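Local coordinates for protein aquaporin AqpM (PDB 2F2B) that forms a tetrameric archaeal membrane channel that lets water cross the membrane in both directions under osmotic gradients and also passes some glycerol, at residues V2-T5 / K6-A10; P102-I105 / A106-L109; K93-P96 / G97-V101. All coordinates share one frame; numbering follows the deposited sequence.

Contact 1: residues V2-T5 / K6-A10; sequences VSLT and KRCIA
Arg-7 folds its side chain back over the first residues of the chain and passes that of Val-2, the two running in opposite directions. CG1 of Val-2 lies 3.8 Å from CG of Arg-7. The same methyl presses on Lys-6, where Val-2 CG1 and Lys-6 CB are 3.5 Å apart, a tight fit for two carbons. The arginine chain bends at chi3 (-74°), and this turns NE to the carbonyl of Val-2. Arg-7 NE donates to Val-2 O at 2.8 Å with an N-H...O angle of 155°. The oxygen lies close to the guanidinium plane, while NE sits above the carbonyl plane. A water donates to Val-2 O and accepts from Arg-7 NH2, so it bridges the same two groups. CA of Leu-4 lies over one face of the guanidinium. The Leu-4 side chain crosses the arginine at about a right angle, and Leu-4 CD1 also reaches Cys-8 SG at 3.9 Å.

This is the N-terminal end of helix 4-33, on the cytoplasmic side by prediction, and Ser-3 is its N-cap. Ser-3 OG sits between its own N and carbonyl carbon (chi1 72°) and accepts from Lys-6 N at 3.2 Å. Regular helical bonds follow, beginning with Arg-7 N to Ser-3 O at 2.9 Å.

The two charged ends go to other partners. Arg-7 forms a salt bridge with Glu-99 through NH2 and a hydrogen bond with Tyr-103 OH through NH1, which with the NE bond should fix the rotation of the guanidinium. Lys-6 extends away to a second subunit of the tetramer, where NZ bonds to Ser-245 OG and Tyr-242 O of that subunit and makes a cation-pi contact with the same Tyr-242 ring.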
loop_
_atom_site.group_PDB
_atom_site.type_symbol
_atom_site.label_atom_id
_atom_site.label_comp_id
_atom_site.label_asym_id
_atom_site.label_seq_id
_atom_site.Cartn_x
_atom_site.Cartn_y
_atom_site.Cartn_z
ATOM N N VAL A 2 -33.144 -5.450 -1.552
ATOM C CA VAL A 2 -32.810 -6.859 -1.372
ATOM C C VAL A 2 -33.457 -7.366 -0.084
ATOM O O VAL A 2 -33.466 -6.665 0.929
ATOM C CB VAL A 2 -31.277 -7.063 -1.295
ATOM C CG1 VAL A 2 -30.950 -8.530 -1.104
ATOM C CG2 VAL A 2 -30.624 -6.541 -2.567
ATOM N N SER A 3 -33.999 -8.579 -0.127
ATOM C CA SER A 3 -34.656 -9.163 1.041
ATOM C C SER A 3 -33.703 -9.283 2.221
ATOM O O SER A 3 -32.483 -9.358 2.042
ATOM C CB SER A 3 -35.212 -10.550 0.714
ATOM O OG SER A 3 -34.169 -11.502 0.566
ATOM N N LEU A 4 -34.267 -9.318 3.424
ATOM C CA LEU A 4 -33.471 -9.440 4.640
ATOM C C LEU A 4 -32.728 -10.771 4.655
ATOM O O LEU A 4 -31.608 -10.860 5.159
ATOM C CB LEU A 4 -34.369 -9.328 5.877
ATOM C CG LEU A 4 -33.698 -9.383 7.255
ATOM C CD1 LEU A 4 -32.633 -8.296 7.369
ATOM C CD2 LEU A 4 -34.756 -9.200 8.342
ATOM N N THR A 5 -33.352 -11.809 4.105
ATOM C CA THR A 5 -32.718 -13.121 4.054
ATOM C C THR A 5 -31.419 -13.049 3.253
ATOM O O THR A 5 -30.374 -13.513 3.707
ATOM C CB THR A 5 -33.648 -14.172 3.406
ATOM O OG1 THR A 5 -34.770 -14.406 4.266
ATOM C CG2 THR A 5 -32.907 -15.483 3.183
ATOM N N LYS A 6 -31.488 -12.461 2.066
ATOM C CA LYS A 6 -30.305 -12.336 1.221
ATOM C C LYS A 6 -29.288 -11.368 1.817
ATOM O O LYS A 6 -28.077 -11.562 1.673
ATOM C CB LYS A 6 -30.713 -11.890 -0.183
ATOM C CG LYS A 6 -31.402 -12.999 -0.971
ATOM C CD LYS A 6 -31.866 -12.525 -2.334
ATOM C CE LYS A 6 -32.427 -13.688 -3.144
ATOM N NZ LYS A 6 -32.946 -13.239 -4.464
ATOM N N ARG A 7 -29.772 -10.327 2.487
ATOM C CA ARG A 7 -28.873 -9.361 3.103
ATOM C C ARG A 7 -28.130 -9.989 4.278
ATOM O O ARG A 7 -26.962 -9.679 4.514
ATOM C CB ARG A 7 -29.649 -8.113 3.534
ATOM C CG ARG A 7 -30.001 -7.219 2.349
ATOM C CD ARG A 7 -30.583 -5.888 2.770
ATOM N NE ARG A 7 -31.960 -6.004 3.242
ATOM C CZ ARG A 7 -32.366 -5.637 4.451
ATOM N NH1 ARG A 7 -31.496 -5.135 5.318
ATOM N NH2 ARG A 7 -33.646 -5.755 4.789
ATOM N N CYS A 8 -28.795 -10.880 5.007
ATOM C CA CYS A 8 -28.146 -11.556 6.126
ATOM C C CYS A 8 -27.116 -12.547 5.585
ATOM O O CYS A 8 -26.054 -12.736 6.181
ATOM C CB CYS A 8 -29.175 -12.275 7.000
ATOM S SG CYS A 8 -30.065 -11.168 8.121
ATOM N N ILE A 9 -27.426 -13.182 4.460
ATOM C CA ILE A 9 -26.481 -14.114 3.856
ATOM C C ILE A 9 -25.241 -13.311 3.443
ATOM O O ILE A 9 -24.108 -13.762 3.621
ATOM C CB ILE A 9 -27.085 -14.815 2.617
ATOM C CG1 ILE A 9 -28.202 -15.767 3.053
ATOM C CG2 ILE A 9 -26.000 -15.585 1.867
ATOM C CD1 ILE A 9 -28.972 -16.382 1.889
ATOM N N ALA A 10 -25.464 -12.112 2.912
ATOM C CA ALA A 10 -24.360 -11.249 2.497
ATOM C C ALA A 10 -23.509 -10.848 3.705
ATOM O O ALA A 10 -22.284 -10.842 3.623
ATOM C CB ALA A 10 -24.896 -10.003 1.798
HETATM O O HOH W 1 -35.445 -5.593 2.357
#

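Contact 2: residues P102-I105 / A106-L109; sequences PYII and AQLL
Ile-105 and Leu-109 lie side by side on the surface of the helix and point the same way. CG2 of Ile-105 meets CD1 of Leu-109 at 3.8 Å. The isoleucine holds CG2 anti to its N (CG1 at chi1 -70°), which sets this methyl beside the carbonyl carbon, where it meets Leu-109. Ile-104 repeats the pairing with Leu-108, one position back. Ile-104 CG2 touches Leu-108 CD1 at 3.9 Å.

Gln-107 lies on a different, buried side. Its chain runs close over the carbonyl of Tyr-103, with Gln-107 CG 3.0 Å from Tyr-103 O. The amide end then spreads between two neighbours. Gln-107 NE2 lies 4.0 Å from Tyr-103 CB, and Gln-107 OE1 approaches CA of Ile-104 at 3.5 Å. The tyrosine ring and the amide are turned 67° apart.

All eight residues belong to helix 100-122 of the aquaporin fold, and regular i to i+4 backbone bonds join the two turns. Gln-107 N, for example, donates to Tyr-103 O at 2.9 Å.

The buried polar ends are held by other parts of the chain. Gln-107 NE2 bonds to Glu-11 on helix 4-33 and to Thr-86 on helix 83-91, the short helix that starts with the proline of the first NPA motif. Tyr-103 OH bonds to Ser-77 O. Leu-108 packs on Ala-201 and Phe-204 of helix 200-214, and Ala-201 belongs to the second NPA motif.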
loop_
_atom_site.group_PDB
_atom_site.type_symbol
_atom_site.label_atom_id
_atom_site.label_comp_id
_atom_site.label_asym_id
_atom_site.label_seq_id
_atom_site.Cartn_x
_atom_site.Cartn_y
_atom_site.Cartn_z
ATOM N N PRO A 102 -30.802 -9.407 13.618
ATOM C CA PRO A 102 -30.599 -10.314 12.483
ATOM C C PRO A 102 -29.201 -10.139 11.876
ATOM O O PRO A 102 -28.512 -11.119 11.595
ATOM C CB PRO A 102 -31.703 -9.903 11.517
ATOM C CG PRO A 102 -32.819 -9.535 12.448
ATOM C CD PRO A 102 -32.107 -8.727 13.517
ATOM N N TYR A 103 -28.788 -8.890 11.680
ATOM C CA TYR A 103 -27.463 -8.623 11.118
ATOM C C TYR A 103 -26.346 -9.108 12.035
ATOM O O TYR A 103 -25.395 -9.742 11.578
ATOM C CB TYR A 103 -27.270 -7.125 10.854
ATOM C CG TYR A 103 -27.581 -6.686 9.441
ATOM C CD1 TYR A 103 -26.809 -5.706 8.817
ATOM C CD2 TYR A 103 -28.659 -7.226 8.735
ATOM C CE1 TYR A 103 -27.100 -5.270 7.529
ATOM C CE2 TYR A 103 -28.959 -6.796 7.445
ATOM C CZ TYR A 103 -28.177 -5.817 6.849
ATOM O OH TYR A 103 -28.474 -5.374 5.583
ATOM N N ILE A 104 -26.454 -8.814 13.329
ATOM C CA ILE A 104 -25.418 -9.227 14.272
ATOM C C ILE A 104 -25.274 -10.744 14.337
ATOM O O ILE A 104 -24.158 -11.264 14.394
ATOM C CB ILE A 104 -25.684 -8.648 15.687
ATOM C CG1 ILE A 104 -25.560 -7.121 15.642
ATOM C CG2 ILE A 104 -24.694 -9.234 16.695
ATOM C CD1 ILE A 104 -25.728 -6.436 16.992
ATOM N N ILE A 105 -26.393 -11.462 14.326
ATOM C CA ILE A 105 -26.320 -12.919 14.368
ATOM C C ILE A 105 -25.600 -13.435 13.125
ATOM O O ILE A 105 -24.745 -14.315 13.214
ATOM C CB ILE A 105 -27.728 -13.555 14.456
ATOM C CG1 ILE A 105 -28.332 -13.262 15.833
ATOM C CG2 ILE A 105 -27.645 -15.062 14.217
ATOM C CD1 ILE A 105 -29.739 -13.806 16.022
ATOM N N ALA A 106 -25.938 -12.873 11.967
ATOM C CA ALA A 106 -25.310 -13.282 10.715
ATOM C C ALA A 106 -23.808 -13.017 10.763
ATOM O O ALA A 106 -23.014 -13.822 10.277
ATOM C CB ALA A 106 -25.934 -12.529 9.538
ATOM N N GLN A 107 -23.429 -11.884 11.351
ATOM C CA GLN A 107 -22.022 -11.501 11.464
ATOM C C GLN A 107 -21.267 -12.444 12.402
ATOM O O GLN A 107 -20.162 -12.891 12.085
ATOM C CB GLN A 107 -21.916 -10.050 11.959
ATOM C CG GLN A 107 -22.511 -9.021 10.986
ATOM C CD GLN A 107 -22.849 -7.698 11.658
ATOM O OE1 GLN A 107 -22.717 -7.555 12.873
ATOM N NE2 GLN A 107 -23.296 -6.728 10.869
ATOM N N LEU A 108 -21.859 -12.755 13.553
ATOM C CA LEU A 108 -21.215 -13.659 14.504
ATOM C C LEU A 108 -21.010 -15.043 13.885
ATOM O O LEU A 108 -19.949 -15.655 14.036
ATOM C CB LEU A 108 -22.060 -13.775 15.778
ATOM C CG LEU A 108 -22.160 -12.513 16.640
ATOM C CD1 LEU A 108 -23.204 -12.722 17.739
ATOM C CD2 LEU A 108 -20.800 -12.193 17.245
ATOM N N LEU A 109 -22.030 -15.529 13.183
ATOM C CA LEU A 109 -21.963 -16.834 12.531
ATOM C C LEU A 109 -20.912 -16.836 11.420
ATOM O O LEU A 109 -20.134 -17.780 11.289
ATOM C CB LEU A 109 -23.333 -17.202 11.950
ATOM C CG LEU A 109 -24.441 -17.495 12.968
ATOM C CD1 LEU A 109 -25.761 -17.729 12.240
ATOM C CD2 LEU A 109 -24.062 -18.712 13.802
#

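Contact 3: residues K93-P96 / G97-V101; sequences KKFP and GREVV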
loop_
_atom_site.group_PDB
_atom_site.type_symbol
_atom_site.label_atom_id
_atom_site.label_comp_id
_atom_site.label_asym_id
_atom_site.label_seq_id
_atom_site.Cartn_x
_atom_site.Cartn_y
_atom_site.Cartn_z
ATOM N N LYS A 93 -30.176 6.663 13.751
ATOM C CA LYS A 93 -31.317 6.397 12.877
ATOM C C LYS A 93 -30.966 6.186 11.408
ATOM O O LYS A 93 -31.684 6.644 10.517
ATOM C CB LYS A 93 -32.333 7.538 13.002
ATOM C CG LYS A 93 -32.672 7.889 14.443
ATOM C CD LYS A 93 -33.130 6.664 15.223
ATOM C CE LYS A 93 -33.308 6.977 16.702
ATOM N NZ LYS A 93 -33.665 5.758 17.485
ATOM N N LYS A 94 -29.868 5.482 11.154
ATOM C CA LYS A 94 -29.444 5.210 9.787
ATOM C C LYS A 94 -29.614 3.732 9.447
ATOM O O LYS A 94 -29.250 3.290 8.361
ATOM C CB LYS A 94 -27.985 5.630 9.594
ATOM C CG LYS A 94 -27.749 7.125 9.747
ATOM C CD LYS A 94 -28.456 7.909 8.656
ATOM C CE LYS A 94 -28.212 9.403 8.798
ATOM N NZ LYS A 94 -28.894 10.158 7.713
ATOM N N PHE A 95 -30.164 2.975 10.391
ATOM C CA PHE A 95 -30.414 1.547 10.204
ATOM C C PHE A 95 -31.539 1.167 11.162
ATOM O O PHE A 95 -31.500 1.515 12.342
ATOM C CB PHE A 95 -29.160 0.723 10.516
ATOM C CG PHE A 95 -29.259 -0.719 10.085
ATOM C CD1 PHE A 95 -29.312 -1.055 8.737
ATOM C CD2 PHE A 95 -29.303 -1.736 11.029
ATOM C CE1 PHE A 95 -29.408 -2.391 8.334
ATOM C CE2 PHE A 95 -29.401 -3.074 10.636
ATOM C CZ PHE A 95 -29.453 -3.399 9.287
ATOM N N PRO A 96 -32.556 0.445 10.665
ATOM C CA PRO A 96 -33.692 0.034 11.499
ATOM C C PRO A 96 -33.359 -0.905 12.652
ATOM O O PRO A 96 -32.647 -1.896 12.482
ATOM C CB PRO A 96 -34.654 -0.591 10.487
ATOM C CG PRO A 96 -33.740 -1.151 9.451
ATOM C CD PRO A 96 -32.705 -0.057 9.287
ATOM N N GLY A 97 -33.889 -0.588 13.829
ATOM C CA GLY A 97 -33.646 -1.414 14.996
ATOM C C GLY A 97 -34.119 -2.846 14.821
ATOM O O GLY A 97 -33.529 -3.770 15.379
ATOM N N ARG A 98 -35.178 -3.036 14.040
ATOM C CA ARG A 98 -35.723 -4.368 13.811
ATOM C C ARG A 98 -34.773 -5.301 13.059
ATOM O O ARG A 98 -34.970 -6.518 13.059
ATOM C CB ARG A 98 -37.048 -4.274 13.046
ATOM C CG ARG A 98 -36.938 -3.580 11.702
ATOM C CD ARG A 98 -38.264 -3.597 10.961
ATOM N NE ARG A 98 -38.175 -2.901 9.682
ATOM C CZ ARG A 98 -38.125 -1.581 9.548
ATOM N NH1 ARG A 98 -38.161 -0.798 10.618
ATOM N NH2 ARG A 98 -38.029 -1.042 8.342
ATOM N N GLU A 99 -33.747 -4.742 12.422
ATOM C CA GLU A 99 -32.795 -5.562 11.674
ATOM C C GLU A 99 -31.428 -5.669 12.349
ATOM O O GLU A 99 -30.536 -6.349 11.844
ATOM C CB GLU A 99 -32.613 -5.008 10.257
ATOM C CG GLU A 99 -33.916 -4.788 9.505
ATOM C CD GLU A 99 -33.704 -4.467 8.040
ATOM O OE1 GLU A 99 -32.712 -3.779 7.714
ATOM O OE2 GLU A 99 -34.537 -4.892 7.212
ATOM N N VAL A 100 -31.265 -5.003 13.487
ATOM C CA VAL A 100 -29.996 -5.039 14.208
ATOM C C VAL A 100 -29.612 -6.449 14.656
ATOM O O VAL A 100 -28.510 -6.919 14.365
ATOM C CB VAL A 100 -30.028 -4.102 15.439
ATOM C CG1 VAL A 100 -28.819 -4.365 16.337
ATOM C CG2 VAL A 100 -30.034 -2.653 14.979
ATOM N N VAL A 101 -30.511 -7.131 15.361
ATOM C CA VAL A 101 -30.205 -8.480 15.825
ATOM C C VAL A 101 -29.963 -9.454 14.667
ATOM O O VAL A 101 -29.031 -10.256 14.715
ATOM C CB VAL A 101 -31.316 -9.022 16.754
ATOM C CG1 VAL A 101 -31.032 -10.469 17.124
ATOM C CG2 VAL A 101 -31.384 -8.167 18.016
#
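The ring of Phe-95 packs against Glu-99 and Val-100, in the turn that leads into helix 100-122. Helix 83-91 ends just before it in a Schellman motif. The CG of Phe-95 is anti to the backbone N (chi1 -169°), which brings the end of the ring against both residues. The ring and the Glu-99 side chain cross at about a right angle. Phe-95 CZ lies 3.7 Å from Glu-99 CB, and Phe-95 CE1 is 3.6 Å from Glu-99 OE1. The ring and carboxylate planes stand 53° apart. On the Val-100 side the touch is looser, with Phe-95 CD2 4.1 Å from Val-100 CG2.

Pro-96 comes next and touches two side chains through different ring atoms. Pro-96 CG approaches Glu-99 OE1 at 3.3 Å. Pro-96 CB sits over one face of the Arg-98 guanidinium, offset toward the rim, 3.5 Å from Arg-98 NH1. Pro-96 O accepts from Glu-99 N at 3.1 Å, a bond that closes the turn. The donor stands well above the carbonyl plane, 54° out of it.

Glu-99 therefore rests on carbon from Phe-95 and Pro-96 while its OE2 forms a salt bridge with Arg-7. These apolar neighbours probably limit the swing of the carboxylate, and the positive charge of Arg-7 would be expected to help keep it ionised.

In the fold
Along the chain the order is contact 1, contact 3, contact 2. Contact 1 starts helix 4-33. Contact 3 spans the turn from helix 83-91 into helix 100-122, and contact 2 continues that helix. The centres of contacts 1 and 2 lie about 11 Å apart. Those of contacts 1 and 3 are about 14 Å apart, and those of contacts 2 and 3 about 13 Å. One arginine of contact 1 joins it to both of the others. Phe-95 and Tyr-103 also meet, between contacts 3 and 2. The start of helix 4-33 is thus fastened to the start of helix 100-122, at the predicted cytoplasmic end of the channel.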